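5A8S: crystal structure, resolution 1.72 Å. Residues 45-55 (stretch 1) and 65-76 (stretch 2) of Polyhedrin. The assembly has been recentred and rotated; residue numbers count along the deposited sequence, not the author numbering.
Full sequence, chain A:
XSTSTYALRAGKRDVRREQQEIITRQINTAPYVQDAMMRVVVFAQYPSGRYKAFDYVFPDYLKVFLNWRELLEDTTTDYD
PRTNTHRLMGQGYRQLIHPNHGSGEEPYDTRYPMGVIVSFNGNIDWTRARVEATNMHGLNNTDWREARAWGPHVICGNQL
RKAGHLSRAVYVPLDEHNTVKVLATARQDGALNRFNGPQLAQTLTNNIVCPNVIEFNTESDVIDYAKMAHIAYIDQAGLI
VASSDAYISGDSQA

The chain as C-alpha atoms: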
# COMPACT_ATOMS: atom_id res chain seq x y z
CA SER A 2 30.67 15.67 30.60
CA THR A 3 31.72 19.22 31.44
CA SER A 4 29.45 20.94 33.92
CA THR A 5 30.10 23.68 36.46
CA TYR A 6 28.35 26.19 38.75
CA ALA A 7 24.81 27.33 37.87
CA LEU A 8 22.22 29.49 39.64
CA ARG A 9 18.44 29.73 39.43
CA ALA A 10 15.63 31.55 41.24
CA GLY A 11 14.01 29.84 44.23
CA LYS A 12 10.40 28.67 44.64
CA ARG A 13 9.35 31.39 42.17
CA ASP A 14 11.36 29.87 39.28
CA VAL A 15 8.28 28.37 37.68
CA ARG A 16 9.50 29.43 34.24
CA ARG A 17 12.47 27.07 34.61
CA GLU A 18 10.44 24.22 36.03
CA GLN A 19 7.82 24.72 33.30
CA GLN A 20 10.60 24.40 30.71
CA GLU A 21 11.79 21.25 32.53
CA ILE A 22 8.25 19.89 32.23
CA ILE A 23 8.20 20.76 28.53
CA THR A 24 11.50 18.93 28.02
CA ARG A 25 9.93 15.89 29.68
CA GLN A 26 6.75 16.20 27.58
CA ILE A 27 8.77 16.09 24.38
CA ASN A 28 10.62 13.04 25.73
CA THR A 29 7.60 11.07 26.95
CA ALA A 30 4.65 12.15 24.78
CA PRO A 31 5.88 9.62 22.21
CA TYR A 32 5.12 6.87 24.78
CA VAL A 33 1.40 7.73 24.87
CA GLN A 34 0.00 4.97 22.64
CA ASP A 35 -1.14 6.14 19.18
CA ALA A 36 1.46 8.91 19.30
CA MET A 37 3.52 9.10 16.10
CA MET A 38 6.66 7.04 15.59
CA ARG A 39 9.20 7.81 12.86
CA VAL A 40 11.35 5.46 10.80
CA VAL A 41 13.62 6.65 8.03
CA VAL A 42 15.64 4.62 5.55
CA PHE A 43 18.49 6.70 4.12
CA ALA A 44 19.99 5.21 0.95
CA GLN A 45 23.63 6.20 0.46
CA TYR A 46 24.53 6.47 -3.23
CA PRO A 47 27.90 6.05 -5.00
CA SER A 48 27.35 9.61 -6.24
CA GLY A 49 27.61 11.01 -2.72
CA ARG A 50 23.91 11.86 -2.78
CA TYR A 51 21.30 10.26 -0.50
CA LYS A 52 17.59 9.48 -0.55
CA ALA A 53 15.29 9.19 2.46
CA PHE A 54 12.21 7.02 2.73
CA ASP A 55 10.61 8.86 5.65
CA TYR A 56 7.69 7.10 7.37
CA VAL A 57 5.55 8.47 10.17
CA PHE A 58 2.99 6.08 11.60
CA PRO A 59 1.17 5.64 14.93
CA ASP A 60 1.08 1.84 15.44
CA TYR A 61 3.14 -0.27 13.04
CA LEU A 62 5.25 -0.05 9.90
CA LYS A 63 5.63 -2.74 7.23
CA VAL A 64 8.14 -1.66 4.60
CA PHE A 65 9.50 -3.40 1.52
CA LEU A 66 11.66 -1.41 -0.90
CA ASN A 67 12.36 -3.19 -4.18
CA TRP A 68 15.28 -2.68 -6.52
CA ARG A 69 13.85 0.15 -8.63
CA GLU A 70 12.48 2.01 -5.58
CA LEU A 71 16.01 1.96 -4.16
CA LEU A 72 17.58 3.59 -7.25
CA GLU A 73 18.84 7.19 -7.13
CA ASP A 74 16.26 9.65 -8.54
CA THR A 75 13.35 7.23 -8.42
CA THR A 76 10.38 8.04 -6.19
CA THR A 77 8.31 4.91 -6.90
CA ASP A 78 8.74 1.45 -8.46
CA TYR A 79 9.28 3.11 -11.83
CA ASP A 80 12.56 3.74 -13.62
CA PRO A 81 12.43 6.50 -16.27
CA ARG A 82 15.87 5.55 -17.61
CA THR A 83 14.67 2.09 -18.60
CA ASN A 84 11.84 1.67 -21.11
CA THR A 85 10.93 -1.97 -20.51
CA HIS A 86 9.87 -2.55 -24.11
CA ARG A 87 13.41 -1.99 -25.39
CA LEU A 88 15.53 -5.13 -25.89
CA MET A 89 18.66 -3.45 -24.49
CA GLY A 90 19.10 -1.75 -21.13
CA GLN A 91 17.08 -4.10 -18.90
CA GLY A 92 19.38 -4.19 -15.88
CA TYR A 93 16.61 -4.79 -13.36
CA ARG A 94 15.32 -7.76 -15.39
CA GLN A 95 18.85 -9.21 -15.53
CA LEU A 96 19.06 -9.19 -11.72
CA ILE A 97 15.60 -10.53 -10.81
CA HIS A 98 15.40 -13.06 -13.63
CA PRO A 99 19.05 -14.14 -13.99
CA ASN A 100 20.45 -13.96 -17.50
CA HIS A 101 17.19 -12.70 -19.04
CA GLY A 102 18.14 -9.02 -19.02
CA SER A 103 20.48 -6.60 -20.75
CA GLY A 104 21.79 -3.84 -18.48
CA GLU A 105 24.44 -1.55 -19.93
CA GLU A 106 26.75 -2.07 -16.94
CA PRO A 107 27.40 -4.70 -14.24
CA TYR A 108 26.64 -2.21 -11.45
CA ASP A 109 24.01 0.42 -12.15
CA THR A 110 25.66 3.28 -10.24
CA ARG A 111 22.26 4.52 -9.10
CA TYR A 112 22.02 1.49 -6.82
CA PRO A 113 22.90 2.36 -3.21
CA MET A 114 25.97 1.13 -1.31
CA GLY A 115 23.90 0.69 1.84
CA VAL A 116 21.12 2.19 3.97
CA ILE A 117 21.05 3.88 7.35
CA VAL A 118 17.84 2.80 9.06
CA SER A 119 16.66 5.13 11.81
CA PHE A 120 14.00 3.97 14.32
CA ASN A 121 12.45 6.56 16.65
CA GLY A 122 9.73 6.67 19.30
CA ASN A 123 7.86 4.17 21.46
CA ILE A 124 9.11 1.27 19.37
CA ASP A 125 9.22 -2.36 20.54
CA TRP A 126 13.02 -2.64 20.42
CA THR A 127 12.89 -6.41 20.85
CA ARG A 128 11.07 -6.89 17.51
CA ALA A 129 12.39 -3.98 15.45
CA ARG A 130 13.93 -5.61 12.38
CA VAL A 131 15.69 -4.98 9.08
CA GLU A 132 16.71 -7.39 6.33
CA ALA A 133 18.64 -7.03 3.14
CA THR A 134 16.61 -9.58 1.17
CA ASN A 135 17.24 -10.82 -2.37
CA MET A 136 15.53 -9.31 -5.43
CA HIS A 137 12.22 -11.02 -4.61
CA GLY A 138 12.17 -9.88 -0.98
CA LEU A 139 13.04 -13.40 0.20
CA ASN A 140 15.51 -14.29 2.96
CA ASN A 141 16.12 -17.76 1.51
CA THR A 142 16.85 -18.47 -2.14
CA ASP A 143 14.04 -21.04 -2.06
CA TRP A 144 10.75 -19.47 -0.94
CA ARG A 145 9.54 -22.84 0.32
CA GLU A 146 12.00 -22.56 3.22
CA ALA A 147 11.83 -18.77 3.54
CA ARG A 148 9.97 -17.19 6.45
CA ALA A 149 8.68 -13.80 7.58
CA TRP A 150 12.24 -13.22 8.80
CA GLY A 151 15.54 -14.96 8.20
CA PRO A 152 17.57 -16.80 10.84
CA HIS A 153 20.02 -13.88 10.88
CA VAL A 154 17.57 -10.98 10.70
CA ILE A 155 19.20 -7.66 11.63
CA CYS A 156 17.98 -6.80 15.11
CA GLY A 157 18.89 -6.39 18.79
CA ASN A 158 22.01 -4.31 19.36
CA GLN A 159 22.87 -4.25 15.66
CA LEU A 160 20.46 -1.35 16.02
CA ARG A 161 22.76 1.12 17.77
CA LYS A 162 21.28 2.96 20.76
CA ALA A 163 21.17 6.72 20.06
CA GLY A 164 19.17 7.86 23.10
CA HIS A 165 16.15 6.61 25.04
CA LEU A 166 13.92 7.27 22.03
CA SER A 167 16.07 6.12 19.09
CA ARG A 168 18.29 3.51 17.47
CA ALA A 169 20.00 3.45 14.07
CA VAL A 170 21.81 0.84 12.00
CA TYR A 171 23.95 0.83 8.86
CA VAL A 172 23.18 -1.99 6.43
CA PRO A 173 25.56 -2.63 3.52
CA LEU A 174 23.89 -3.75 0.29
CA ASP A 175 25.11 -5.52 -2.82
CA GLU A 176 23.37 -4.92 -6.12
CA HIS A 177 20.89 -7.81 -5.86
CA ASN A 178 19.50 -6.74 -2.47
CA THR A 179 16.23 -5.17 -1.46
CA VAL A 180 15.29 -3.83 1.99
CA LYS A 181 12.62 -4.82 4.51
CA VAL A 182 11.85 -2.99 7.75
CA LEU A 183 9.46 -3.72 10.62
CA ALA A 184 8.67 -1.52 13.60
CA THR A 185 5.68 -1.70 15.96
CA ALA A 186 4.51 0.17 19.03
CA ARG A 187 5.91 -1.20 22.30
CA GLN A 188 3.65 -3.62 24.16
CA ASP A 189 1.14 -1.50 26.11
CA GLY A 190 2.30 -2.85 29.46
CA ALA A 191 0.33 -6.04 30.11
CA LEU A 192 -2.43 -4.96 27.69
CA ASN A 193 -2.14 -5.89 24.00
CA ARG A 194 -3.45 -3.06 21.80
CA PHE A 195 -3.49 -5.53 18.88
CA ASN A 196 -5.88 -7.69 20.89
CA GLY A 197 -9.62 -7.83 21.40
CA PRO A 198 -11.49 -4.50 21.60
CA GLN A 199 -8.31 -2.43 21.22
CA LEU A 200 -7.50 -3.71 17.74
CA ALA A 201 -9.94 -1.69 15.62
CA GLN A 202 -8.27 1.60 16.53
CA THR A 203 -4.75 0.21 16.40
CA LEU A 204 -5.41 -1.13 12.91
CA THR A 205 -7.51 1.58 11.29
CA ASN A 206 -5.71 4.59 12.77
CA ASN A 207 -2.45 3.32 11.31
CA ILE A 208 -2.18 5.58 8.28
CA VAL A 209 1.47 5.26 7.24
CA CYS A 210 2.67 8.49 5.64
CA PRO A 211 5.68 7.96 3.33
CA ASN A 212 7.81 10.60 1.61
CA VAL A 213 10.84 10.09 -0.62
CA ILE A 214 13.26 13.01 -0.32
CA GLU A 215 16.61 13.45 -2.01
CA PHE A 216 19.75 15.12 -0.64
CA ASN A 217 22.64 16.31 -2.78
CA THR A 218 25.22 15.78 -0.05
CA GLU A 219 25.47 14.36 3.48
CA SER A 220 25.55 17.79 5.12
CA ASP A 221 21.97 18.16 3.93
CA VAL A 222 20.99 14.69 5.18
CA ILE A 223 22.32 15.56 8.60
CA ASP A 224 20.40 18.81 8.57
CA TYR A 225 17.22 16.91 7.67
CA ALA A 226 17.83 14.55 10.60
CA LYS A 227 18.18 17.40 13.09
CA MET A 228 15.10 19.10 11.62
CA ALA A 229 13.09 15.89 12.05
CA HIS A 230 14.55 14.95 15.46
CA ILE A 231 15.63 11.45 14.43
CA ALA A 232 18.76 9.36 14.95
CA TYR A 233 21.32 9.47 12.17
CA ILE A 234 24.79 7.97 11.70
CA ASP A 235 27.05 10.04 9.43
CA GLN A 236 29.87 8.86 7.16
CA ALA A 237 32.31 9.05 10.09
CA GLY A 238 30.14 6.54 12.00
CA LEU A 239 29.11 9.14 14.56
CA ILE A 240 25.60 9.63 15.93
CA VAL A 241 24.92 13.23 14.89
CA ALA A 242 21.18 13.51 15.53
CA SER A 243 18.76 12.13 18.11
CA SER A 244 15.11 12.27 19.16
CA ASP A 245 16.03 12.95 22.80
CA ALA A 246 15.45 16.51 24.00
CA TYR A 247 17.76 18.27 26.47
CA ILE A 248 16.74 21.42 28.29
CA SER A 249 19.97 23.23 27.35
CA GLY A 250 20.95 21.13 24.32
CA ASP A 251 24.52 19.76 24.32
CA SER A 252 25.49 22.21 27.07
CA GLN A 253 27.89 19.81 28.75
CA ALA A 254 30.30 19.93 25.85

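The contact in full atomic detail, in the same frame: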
# COMPACT_ATOMS: atom_id res chain seq x y z
N GLN A 45 22.38 5.50 0.74
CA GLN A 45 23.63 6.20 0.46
C GLN A 45 24.10 5.82 -0.94
O GLN A 45 24.41 4.66 -1.18
CB GLN A 45 24.70 5.77 1.47
CG GLN A 45 26.10 6.27 1.13
CD GLN A 45 27.21 5.60 1.94
OE1 GLN A 45 26.90 4.49 2.54
NE2 GLN A 45 28.36 6.10 1.99
N TYR A 46 24.13 6.78 -1.85
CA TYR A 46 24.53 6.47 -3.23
C TYR A 46 26.03 6.64 -3.52
O TYR A 46 26.71 7.44 -2.88
CB TYR A 46 23.71 7.30 -4.21
CG TYR A 46 22.24 7.00 -4.11
CD1 TYR A 46 21.74 5.74 -4.44
CD2 TYR A 46 21.34 7.95 -3.65
CE1 TYR A 46 20.40 5.45 -4.35
CE2 TYR A 46 19.99 7.67 -3.55
CZ TYR A 46 19.53 6.42 -3.88
OH TYR A 46 18.19 6.13 -3.79
N PRO A 47 26.54 5.88 -4.50
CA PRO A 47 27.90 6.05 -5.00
C PRO A 47 28.21 7.51 -5.34
O PRO A 47 29.35 7.97 -5.18
CB PRO A 47 27.90 5.19 -6.26
CG PRO A 47 26.95 4.08 -5.93
CD PRO A 47 25.84 4.76 -5.16
N SER A 48 27.19 8.24 -5.77
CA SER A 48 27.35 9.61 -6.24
C SER A 48 27.59 10.59 -5.10
O SER A 48 27.84 11.78 -5.34
CB SER A 48 26.10 10.05 -6.98
OG SER A 48 25.04 10.21 -6.06
N GLY A 49 27.50 10.12 -3.86
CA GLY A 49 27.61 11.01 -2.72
C GLY A 49 26.29 11.64 -2.33
O GLY A 49 26.21 12.34 -1.32
N ARG A 50 25.25 11.40 -3.13
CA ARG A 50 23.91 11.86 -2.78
C ARG A 50 23.20 10.80 -1.94
O ARG A 50 23.68 9.67 -1.82
CB ARG A 50 23.13 12.19 -4.06
CG ARG A 50 23.87 13.17 -4.96
CD ARG A 50 23.12 13.47 -6.26
NE ARG A 50 21.86 14.17 -6.04
CZ ARG A 50 20.65 13.69 -6.35
NH1 ARG A 50 20.52 12.49 -6.88
NH2 ARG A 50 19.57 14.42 -6.11
N TYR A 51 22.07 11.16 -1.35
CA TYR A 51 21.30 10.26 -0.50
C TYR A 51 19.82 10.40 -0.81
O TYR A 51 19.38 11.40 -1.39
CB TYR A 51 21.51 10.61 0.97
CG TYR A 51 22.90 10.36 1.51
CD1 TYR A 51 23.97 11.19 1.16
CD2 TYR A 51 23.14 9.32 2.40
CE1 TYR A 51 25.25 10.96 1.67
CE2 TYR A 51 24.40 9.09 2.91
CZ TYR A 51 25.45 9.91 2.55
OH TYR A 51 26.70 9.67 3.08
N LYS A 52 19.04 9.40 -0.43
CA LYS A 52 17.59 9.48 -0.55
C LYS A 52 16.95 8.90 0.70
O LYS A 52 17.33 7.83 1.15
CB LYS A 52 17.11 8.71 -1.78
CG LYS A 52 15.64 8.90 -2.10
CD LYS A 52 15.30 8.30 -3.45
CE LYS A 52 15.04 6.81 -3.32
NZ LYS A 52 14.84 6.18 -4.64
N ALA A 53 15.98 9.62 1.25
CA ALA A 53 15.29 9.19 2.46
C ALA A 53 13.90 8.68 2.14
O ALA A 53 13.13 9.35 1.45
CB ALA A 53 15.20 10.34 3.45
N PHE A 54 13.59 7.49 2.64
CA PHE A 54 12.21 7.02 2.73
C PHE A 54 11.78 7.29 4.16
O PHE A 54 12.18 6.59 5.09
CB PHE A 54 12.12 5.52 2.42
CG PHE A 54 12.71 5.15 1.08
CD1 PHE A 54 14.07 4.96 0.94
CD2 PHE A 54 11.89 4.99 -0.03
CE1 PHE A 54 14.62 4.61 -0.29
CE2 PHE A 54 12.43 4.64 -1.26
CZ PHE A 54 13.79 4.45 -1.39
N ASP A 55 10.98 8.34 4.33
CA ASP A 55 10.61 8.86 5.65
C ASP A 55 9.18 8.44 5.96
O ASP A 55 8.24 8.85 5.28
CB ASP A 55 10.74 10.39 5.60
CG ASP A 55 10.59 11.06 6.95
OD1 ASP A 55 10.28 10.39 7.95
OD2 ASP A 55 10.79 12.29 6.98
N PHE A 65 8.65 -2.71 2.49
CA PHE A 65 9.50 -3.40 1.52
C PHE A 65 9.86 -2.43 0.41
O PHE A 65 8.97 -1.86 -0.22
CB PHE A 65 8.79 -4.61 0.91
CG PHE A 65 9.54 -5.24 -0.23
CD1 PHE A 65 10.75 -5.90 -0.01
CD2 PHE A 65 9.06 -5.16 -1.53
CE1 PHE A 65 11.45 -6.48 -1.07
CE2 PHE A 65 9.77 -5.74 -2.60
CZ PHE A 65 10.96 -6.40 -2.37
N LEU A 66 11.16 -2.25 0.18
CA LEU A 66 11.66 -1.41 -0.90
C LEU A 66 12.34 -2.29 -1.95
O LEU A 66 13.36 -2.91 -1.66
CB LEU A 66 12.68 -0.41 -0.35
CG LEU A 66 12.15 0.47 0.78
CD1 LEU A 66 13.28 1.25 1.42
CD2 LEU A 66 11.07 1.39 0.24
N ASN A 67 11.77 -2.35 -3.15
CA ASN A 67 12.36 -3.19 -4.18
C ASN A 67 13.45 -2.45 -4.95
O ASN A 67 13.74 -1.28 -4.69
CB ASN A 67 11.31 -3.79 -5.12
CG ASN A 67 10.50 -2.74 -5.85
OD1 ASN A 67 10.97 -1.64 -6.12
ND2 ASN A 67 9.26 -3.09 -6.19
N TRP A 68 14.06 -3.15 -5.90
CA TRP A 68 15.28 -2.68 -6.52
C TRP A 68 15.11 -1.29 -7.16
O TRP A 68 15.91 -0.38 -6.92
CB TRP A 68 15.72 -3.70 -7.55
CG TRP A 68 17.11 -3.52 -8.00
CD1 TRP A 68 18.24 -3.97 -7.39
CD2 TRP A 68 17.53 -2.86 -9.20
NE1 TRP A 68 19.35 -3.63 -8.13
CE2 TRP A 68 18.93 -2.95 -9.24
CE3 TRP A 68 16.85 -2.22 -10.24
CZ2 TRP A 68 19.68 -2.41 -10.29
CZ3 TRP A 68 17.59 -1.68 -11.28
CH2 TRP A 68 18.99 -1.78 -11.30
N ARG A 69 14.05 -1.11 -7.94
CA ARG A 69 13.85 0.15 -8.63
C ARG A 69 13.51 1.28 -7.66
O ARG A 69 13.89 2.42 -7.90
CB ARG A 69 12.78 0.02 -9.71
CG ARG A 69 13.24 -0.82 -10.90
CD ARG A 69 12.21 -0.83 -12.02
NE ARG A 69 11.08 -1.67 -11.67
CZ ARG A 69 10.47 -2.51 -12.50
NH1 ARG A 69 10.87 -2.63 -13.76
NH2 ARG A 69 9.44 -3.22 -12.07
N GLU A 70 12.81 0.98 -6.57
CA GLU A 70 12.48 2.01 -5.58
C GLU A 70 13.75 2.51 -4.92
O GLU A 70 13.83 3.66 -4.51
CB GLU A 70 11.50 1.49 -4.51
CG GLU A 70 10.10 1.25 -5.05
CD GLU A 70 9.18 0.59 -4.03
OE1 GLU A 70 9.62 -0.32 -3.30
OE2 GLU A 70 7.99 0.99 -3.97
N LEU A 71 14.75 1.63 -4.82
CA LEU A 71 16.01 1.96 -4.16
C LEU A 71 16.94 2.82 -5.03
O LEU A 71 17.87 3.44 -4.51
CB LEU A 71 16.73 0.67 -3.75
CG LEU A 71 16.14 -0.06 -2.53
CD1 LEU A 71 16.76 -1.43 -2.37
CD2 LEU A 71 16.35 0.77 -1.25
N LEU A 72 16.69 2.87 -6.33
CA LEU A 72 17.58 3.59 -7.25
C LEU A 72 17.57 5.11 -7.03
O LEU A 72 16.53 5.71 -6.76
CB LEU A 72 17.20 3.32 -8.71
CG LEU A 72 17.25 1.87 -9.20
CD1 LEU A 72 16.79 1.80 -10.65
CD2 LEU A 72 18.66 1.31 -9.05
N GLU A 73 18.74 5.73 -7.15
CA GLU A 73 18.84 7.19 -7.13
C GLU A 73 17.88 7.82 -8.15
O GLU A 73 17.76 7.33 -9.28
CB GLU A 73 20.29 7.58 -7.46
CG GLU A 73 20.64 9.02 -7.21
CD GLU A 73 22.10 9.34 -7.52
OE1 GLU A 73 22.78 8.53 -8.21
OE2 GLU A 73 22.58 10.39 -7.08
N ASP A 74 17.20 8.86 -7.73
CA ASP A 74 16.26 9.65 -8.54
C ASP A 74 14.99 8.94 -8.92
O ASP A 74 14.24 9.50 -9.65
CB ASP A 74 16.95 10.28 -9.74
CG ASP A 74 18.16 11.03 -9.32
OD1 ASP A 74 18.05 11.72 -8.32
OD2 ASP A 74 19.20 10.82 -9.91
N THR A 75 14.71 7.76 -8.35
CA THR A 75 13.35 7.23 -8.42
C THR A 75 12.56 7.71 -7.18
O THR A 75 13.13 8.10 -6.20
CB THR A 75 13.23 5.68 -8.60
OG1 THR A 75 13.67 5.05 -7.43
CG2 THR A 75 14.01 5.19 -9.78
N THR A 76 11.25 7.72 -7.30
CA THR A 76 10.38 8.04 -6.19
C THR A 76 9.31 6.97 -6.00
O THR A 76 8.61 7.00 -5.04
CB THR A 76 9.71 9.41 -6.37
OG1 THR A 76 8.91 9.43 -7.55
CG2 THR A 76 10.73 10.51 -6.44
O HOH W 1 24.91 7.17 -7.48

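Side chains of stretch 1 meet both side chains and backbone carbonyls of stretch 2. Stretch 1 begins with a type I turn from Tyr46 to Gly49, closed by Gly49 N to Tyr46 O at 3.0 Å, and runs into a strand at residues 51-55. Stretch 2 leaves a strand at Leu66, passes through a short, weakly bonded helix around 68-71, and ends in a type II turn from Leu72 to Thr75. No backbone-to-backbone hydrogen bond joins them; instead Tyr46, Arg50, Lys52 and Phe54 reach across, their CA-to-CB bonds directed toward stretch 2, and together the stretches bury 515 Å².

Along stretch 2, Phe65 makes no contact, but Leu66 points toward stretch 1 and supplies a branched apolar end to the Phe54 ring. Leu66 CD1 lies over the ring face, 3.9 Å from the centroid of Phe54, a CH-pi contact, while Leu66 CD2 comes 3.7 Å from Phe54 CD2. Asn67 then caps the helix: Asn67 OD1 accepts from Glu70 N at 3.2 Å, and Glu70 OE1 returns the favour by accepting from Asn67 N at 3.0 Å. This reciprocal pair ties up polar groups at the helix start, and the end of the Glu70 side chain leads away from stretch 1.

What Glu70 offers stretch 1 is its carbonyl. Glu70 O lies 3.2 Å from Phe54 CZ, at the edge of the ring, where the slightly positive hydrogens of an aromatic face a partly negative oxygen. Glu70 O also accepts from Lys52 NZ at 2.7 Å. Leu71 turns its CA-to-CB bond away, yet Leu71 CD2 still reaches within 4.3 Å of Phe54 CE1, and Leu71 O accepts from Tyr46 OH at 2.8 Å. A tyrosine suits this place because it combines a hydroxyl for that carbonyl with a flat face for the residue two positions on.

The CA-to-CB bond of Leu72 also points away, and the residue contributes its carbonyl: Leu72 O accepts from Lys52 NZ at 2.8 Å and, within the turn, from Thr75 N at 3.2 Å.

Glu73 has the largest area covered by the other stretch. Glu73 CB sits 3.6 Å from the centroid of the Tyr46 ring, almost on the ring normal, so the aliphatic part of the side chain packs on the aromatic face while the extended chain carries the carboxylate onward. There Glu73 OE2 accepts from Ser48 OG at 2.7 Å and forms a salt bridge with Arg50 NH1 at 2.9 Å. Water 1 donates a 2.6 Å bond to Glu73 OE1 and accepts a weak one from Ser48 N at 3.0 Å.

Asp74 starts away from stretch 1, but its end comes nearer, and Asp74 OD1 forms a second salt bridge with Arg50 NH1 at 3.0 Å. One guanidinium nitrogen thus serves two carboxylates.

Thr75 O completes the lysine's set, accepting from Lys52 NZ at 3.0 Å. The long lysine chain delivers one ammonium to three carbonyls, matching its three N-H donors and fastening helix and turn together.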